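Local coordinates for protein cruciferin (Brassica napus, PDB 3KGL) that probably serves as a seed storage protein, a nutrient reservoir of the 11S globulin (cupin) family, at residues A[19-33]-A[196-208]. Sequence-based numbering, arbitrary orientation.
Sequences HVLKAEAGRIEVWDH and YLAGNNPQGQVWI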
# COMPACT_ATOMS: atom_id res chain seq x y z
N HIS A 19 -4.75 11.33 -26.44
CA HIS A 19 -5.56 10.45 -27.29
C HIS A 19 -6.98 10.96 -27.17
O HIS A 19 -7.37 11.45 -26.10
CB HIS A 19 -5.55 8.98 -26.83
CG HIS A 19 -4.23 8.49 -26.31
ND1 HIS A 19 -3.37 7.73 -27.07
CD2 HIS A 19 -3.64 8.63 -25.09
CE1 HIS A 19 -2.30 7.43 -26.35
NE2 HIS A 19 -2.44 7.96 -25.14
N VAL A 20 -7.76 10.86 -28.24
CA VAL A 20 -9.17 11.23 -28.12
C VAL A 20 -10.13 10.17 -28.65
O VAL A 20 -9.88 9.55 -29.67
CB VAL A 20 -9.45 12.64 -28.66
CG1 VAL A 20 -10.95 12.85 -28.91
CG2 VAL A 20 -8.93 13.67 -27.66
N LEU A 21 -11.19 9.93 -27.90
CA LEU A 21 -12.20 8.97 -28.29
C LEU A 21 -13.42 9.76 -28.66
O LEU A 21 -14.14 10.27 -27.80
CB LEU A 21 -12.53 8.00 -27.16
CG LEU A 21 -11.30 7.27 -26.64
CD1 LEU A 21 -11.64 6.54 -25.36
CD2 LEU A 21 -10.81 6.31 -27.70
N LYS A 22 -13.64 9.87 -29.97
CA LYS A 22 -14.72 10.67 -30.50
C LYS A 22 -15.98 9.83 -30.54
O LYS A 22 -16.01 8.78 -31.17
CB LYS A 22 -14.33 11.26 -31.86
CG LYS A 22 -13.05 12.10 -31.80
CD LYS A 22 -12.35 12.33 -33.13
CE LYS A 22 -12.56 13.76 -33.62
NZ LYS A 22 -11.38 14.30 -34.37
N ALA A 23 -17.00 10.28 -29.84
CA ALA A 23 -18.28 9.59 -29.82
C ALA A 23 -19.39 10.41 -30.49
O ALA A 23 -19.28 11.63 -30.60
CB ALA A 23 -18.66 9.24 -28.40
N GLU A 24 -20.45 9.72 -30.90
CA GLU A 24 -21.68 10.32 -31.44
C GLU A 24 -21.99 11.71 -30.87
O GLU A 24 -22.19 12.65 -31.63
CB GLU A 24 -22.87 9.36 -31.23
CG GLU A 24 -24.27 9.92 -31.54
CD GLU A 24 -25.35 8.83 -31.64
OE1 GLU A 24 -25.83 8.32 -30.60
OE2 GLU A 24 -25.74 8.50 -32.78
N ALA A 25 -22.01 11.84 -29.55
CA ALA A 25 -22.40 13.11 -28.93
C ALA A 25 -21.42 13.61 -27.87
O ALA A 25 -21.82 14.13 -26.83
CB ALA A 25 -23.81 13.02 -28.34
N GLY A 26 -20.13 13.46 -28.12
CA GLY A 26 -19.14 13.97 -27.21
C GLY A 26 -17.86 13.21 -27.37
O GLY A 26 -17.75 12.33 -28.24
N ARG A 27 -16.87 13.53 -26.55
CA ARG A 27 -15.61 12.82 -26.65
C ARG A 27 -14.87 12.73 -25.32
O ARG A 27 -14.97 13.60 -24.45
CB ARG A 27 -14.73 13.46 -27.72
CG ARG A 27 -14.49 14.92 -27.49
CD ARG A 27 -13.75 15.55 -28.63
NE ARG A 27 -13.78 17.00 -28.47
CZ ARG A 27 -12.81 17.81 -28.87
NH1 ARG A 27 -11.73 17.31 -29.47
NH2 ARG A 27 -12.93 19.12 -28.67
N ILE A 28 -14.11 11.65 -25.19
CA ILE A 28 -13.31 11.39 -24.01
C ILE A 28 -11.85 11.73 -24.34
O ILE A 28 -11.22 11.08 -25.17
CB ILE A 28 -13.44 9.90 -23.58
CG1 ILE A 28 -14.90 9.55 -23.30
CG2 ILE A 28 -12.59 9.60 -22.35
CD1 ILE A 28 -15.24 8.11 -23.54
N GLU A 29 -11.33 12.76 -23.69
CA GLU A 29 -9.95 13.15 -23.91
C GLU A 29 -9.09 12.68 -22.77
O GLU A 29 -9.26 13.10 -21.63
CB GLU A 29 -9.87 14.67 -24.08
CG GLU A 29 -10.71 15.14 -25.25
CD GLU A 29 -10.54 16.60 -25.53
OE1 GLU A 29 -10.67 17.41 -24.60
OE2 GLU A 29 -10.29 16.93 -26.71
N VAL A 30 -8.15 11.80 -23.08
CA VAL A 30 -7.42 11.13 -22.04
C VAL A 30 -5.92 11.45 -22.07
O VAL A 30 -5.29 11.38 -23.14
CB VAL A 30 -7.69 9.60 -22.07
CG1 VAL A 30 -8.03 9.16 -23.47
CG2 VAL A 30 -6.52 8.81 -21.52
N TRP A 31 -5.39 11.80 -20.90
CA TRP A 31 -3.99 12.16 -20.69
C TRP A 31 -3.08 10.95 -20.66
O TRP A 31 -3.52 9.84 -20.36
CB TRP A 31 -3.82 12.92 -19.38
CG TRP A 31 -3.87 14.41 -19.53
CD1 TRP A 31 -2.81 15.24 -19.66
CD2 TRP A 31 -5.04 15.24 -19.57
NE1 TRP A 31 -3.24 16.54 -19.77
CE2 TRP A 31 -4.60 16.57 -19.72
CE3 TRP A 31 -6.41 15.00 -19.49
CZ2 TRP A 31 -5.47 17.64 -19.79
CZ3 TRP A 31 -7.28 16.07 -19.57
CH2 TRP A 31 -6.81 17.37 -19.71
N ASP A 32 -1.81 11.16 -20.95
CA ASP A 32 -0.86 10.07 -20.97
C ASP A 32 -0.19 9.83 -19.61
O ASP A 32 0.55 10.68 -19.09
CB ASP A 32 0.21 10.32 -22.02
CG ASP A 32 1.05 9.10 -22.28
OD1 ASP A 32 0.63 8.00 -21.87
OD2 ASP A 32 2.12 9.25 -22.89
N HIS A 33 -0.43 8.66 -19.03
CA HIS A 33 0.14 8.35 -17.72
C HIS A 33 1.56 7.81 -17.84
O HIS A 33 2.23 7.64 -16.83
CB HIS A 33 -0.76 7.37 -16.97
CG HIS A 33 -1.23 6.23 -17.81
ND1 HIS A 33 -2.31 6.33 -18.67
CD2 HIS A 33 -0.77 4.96 -17.93
CE1 HIS A 33 -2.48 5.17 -19.28
NE2 HIS A 33 -1.57 4.32 -18.85
N TYR A 196 -16.75 -0.74 -19.48
CA TYR A 196 -17.91 -0.19 -20.16
C TYR A 196 -19.09 -1.15 -20.12
O TYR A 196 -19.00 -2.28 -20.60
CB TYR A 196 -17.52 0.18 -21.59
CG TYR A 196 -16.64 1.40 -21.65
CD1 TYR A 196 -17.11 2.63 -21.23
CD2 TYR A 196 -15.33 1.32 -22.11
CE1 TYR A 196 -16.32 3.75 -21.27
CE2 TYR A 196 -14.52 2.46 -22.14
CZ TYR A 196 -15.03 3.67 -21.73
OH TYR A 196 -14.27 4.82 -21.75
N LEU A 197 -20.19 -0.69 -19.56
CA LEU A 197 -21.39 -1.52 -19.48
C LEU A 197 -22.23 -1.58 -20.79
O LEU A 197 -22.94 -2.55 -21.04
CB LEU A 197 -22.26 -1.04 -18.32
CG LEU A 197 -22.02 -1.62 -16.93
CD1 LEU A 197 -20.55 -1.79 -16.72
CD2 LEU A 197 -22.63 -0.72 -15.86
N ALA A 198 -22.15 -0.54 -21.61
CA ALA A 198 -23.04 -0.45 -22.76
C ALA A 198 -22.31 -0.02 -24.01
O ALA A 198 -22.33 -0.72 -25.04
CB ALA A 198 -24.15 0.53 -22.47
N GLY A 199 -21.69 1.15 -23.92
CA GLY A 199 -20.99 1.74 -25.04
C GLY A 199 -19.95 0.83 -25.66
O GLY A 199 -19.23 0.10 -24.98
N ASN A 200 -19.87 0.90 -26.98
CA ASN A 200 -18.78 0.28 -27.71
C ASN A 200 -17.69 1.33 -27.90
O ASN A 200 -17.97 2.52 -28.08
CB ASN A 200 -19.29 -0.25 -29.06
CG ASN A 200 -18.56 -1.49 -29.51
OD1 ASN A 200 -18.12 -2.28 -28.69
ND2 ASN A 200 -18.43 -1.67 -30.82
N ASN A 201 -16.43 0.92 -27.83
CA ASN A 201 -15.35 1.81 -28.26
C ASN A 201 -14.55 1.16 -29.37
O ASN A 201 -13.70 0.32 -29.12
CB ASN A 201 -14.41 2.15 -27.11
CG ASN A 201 -13.22 2.96 -27.57
OD1 ASN A 201 -13.31 3.71 -28.54
ND2 ASN A 201 -12.09 2.81 -26.87
N PRO A 202 -14.80 1.58 -30.62
CA PRO A 202 -14.15 0.92 -31.76
C PRO A 202 -12.67 1.30 -31.84
O PRO A 202 -11.91 0.61 -32.52
CB PRO A 202 -14.91 1.46 -32.97
CG PRO A 202 -16.02 2.33 -32.41
CD PRO A 202 -15.58 2.74 -31.06
N GLN A 203 -12.28 2.36 -31.14
CA GLN A 203 -10.90 2.81 -31.14
C GLN A 203 -10.01 1.97 -30.24
O GLN A 203 -8.79 1.91 -30.45
CB GLN A 203 -10.82 4.25 -30.66
CG GLN A 203 -11.42 5.26 -31.60
CD GLN A 203 -11.03 6.66 -31.20
OE1 GLN A 203 -11.88 7.51 -30.94
NE2 GLN A 203 -9.72 6.89 -31.11
N GLY A 204 -10.63 1.36 -29.24
CA GLY A 204 -9.92 0.49 -28.31
C GLY A 204 -9.15 1.23 -27.24
O GLY A 204 -9.32 2.45 -27.05
N GLN A 205 -8.30 0.49 -26.53
CA GLN A 205 -7.62 1.03 -25.34
C GLN A 205 -6.30 1.69 -25.72
O GLN A 205 -5.21 1.24 -25.35
CB GLN A 205 -7.43 -0.07 -24.30
CG GLN A 205 -8.59 -1.04 -24.29
CD GLN A 205 -8.46 -2.10 -23.22
OE1 GLN A 205 -8.67 -1.84 -22.03
NE2 GLN A 205 -8.13 -3.32 -23.63
N VAL A 206 -6.43 2.78 -26.46
CA VAL A 206 -5.32 3.43 -27.12
C VAL A 206 -4.38 4.09 -26.12
O VAL A 206 -3.26 4.47 -26.48
CB VAL A 206 -5.83 4.50 -28.09
CG1 VAL A 206 -6.80 3.88 -29.08
CG2 VAL A 206 -6.54 5.60 -27.31
N TRP A 207 -4.85 4.21 -24.88
CA TRP A 207 -4.09 4.85 -23.80
C TRP A 207 -3.19 3.86 -23.06
O TRP A 207 -2.35 4.26 -22.27
CB TRP A 207 -5.03 5.56 -22.81
CG TRP A 207 -6.05 4.64 -22.19
CD1 TRP A 207 -5.96 4.04 -20.97
CD2 TRP A 207 -7.31 4.23 -22.75
NE1 TRP A 207 -7.08 3.27 -20.74
CE2 TRP A 207 -7.92 3.37 -21.81
CE3 TRP A 207 -7.96 4.48 -23.96
CZ2 TRP A 207 -9.16 2.78 -22.04
CZ3 TRP A 207 -9.20 3.89 -24.18
CH2 TRP A 207 -9.78 3.05 -23.22
N ILE A 208 -3.39 2.57 -23.33
CA ILE A 208 -2.51 1.49 -22.86
C ILE A 208 -1.56 1.08 -24.01
O ILE A 208 -1.90 1.26 -25.17
CB ILE A 208 -3.35 0.28 -22.41
CG1 ILE A 208 -4.47 0.72 -21.47
CG2 ILE A 208 -2.49 -0.76 -21.73
CD1 ILE A 208 -5.22 -0.43 -20.86
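Two hydrogen bonds join the segments, both made by the side-chain amide of Q203 with the backbone of strand 19-23, the outermost strand of its sheet within the chain. NE2 of Q203 donates a hydrogen bond to O of V20 at 3.0 Å, the acceptor lying near the amide plane, while OE1 of Q203 takes the backbone N-H of K22 at 3.1 Å, almost in line with its own C=O. Extended beyond CG, the glutamine thus pairs with this edge strand through a C=O and an N-H two residues apart, much as a neighbouring strand would. The type I turn 201-204 presents it, with an Asx turn from N201 OD1 to the N of Q203 at its start.

Apolar contacts fill in beneath. L21 splits its two methyls: CD2 lies against the chain of Q203, 3.5 Å from its CD, and CD1 meets CZ3 of W207 at 3.8 Å. V30 CG2 touches CB of W207 from the next strand.

The imidazoles meet the 205-208 turn. W207 CA sits over one face of the H19 ring, a CH-pi contact 4.0 Å from its centroid, and V206 CG2 packs on H19 CB. At the indole's edge lies H33 CE1, 4.0 Å from W207 CD1. The indole NE1 bonds to O of P192 and H33 NE2 to OD1 of N191, tying both rings to the segment just upstream.

An alanine in place of Q203 would probably leave V20 O and K22 N without their amide partner and take away part of the cover over L21 CD2, from CG outward. Because Q203 satisfies a C=O and an N-H of an edge strand while L21, V30 and W207 bury apolar surface beside it, the loop after strand 194-196 is probably held on the hairpin of this N-terminal cupin domain by both.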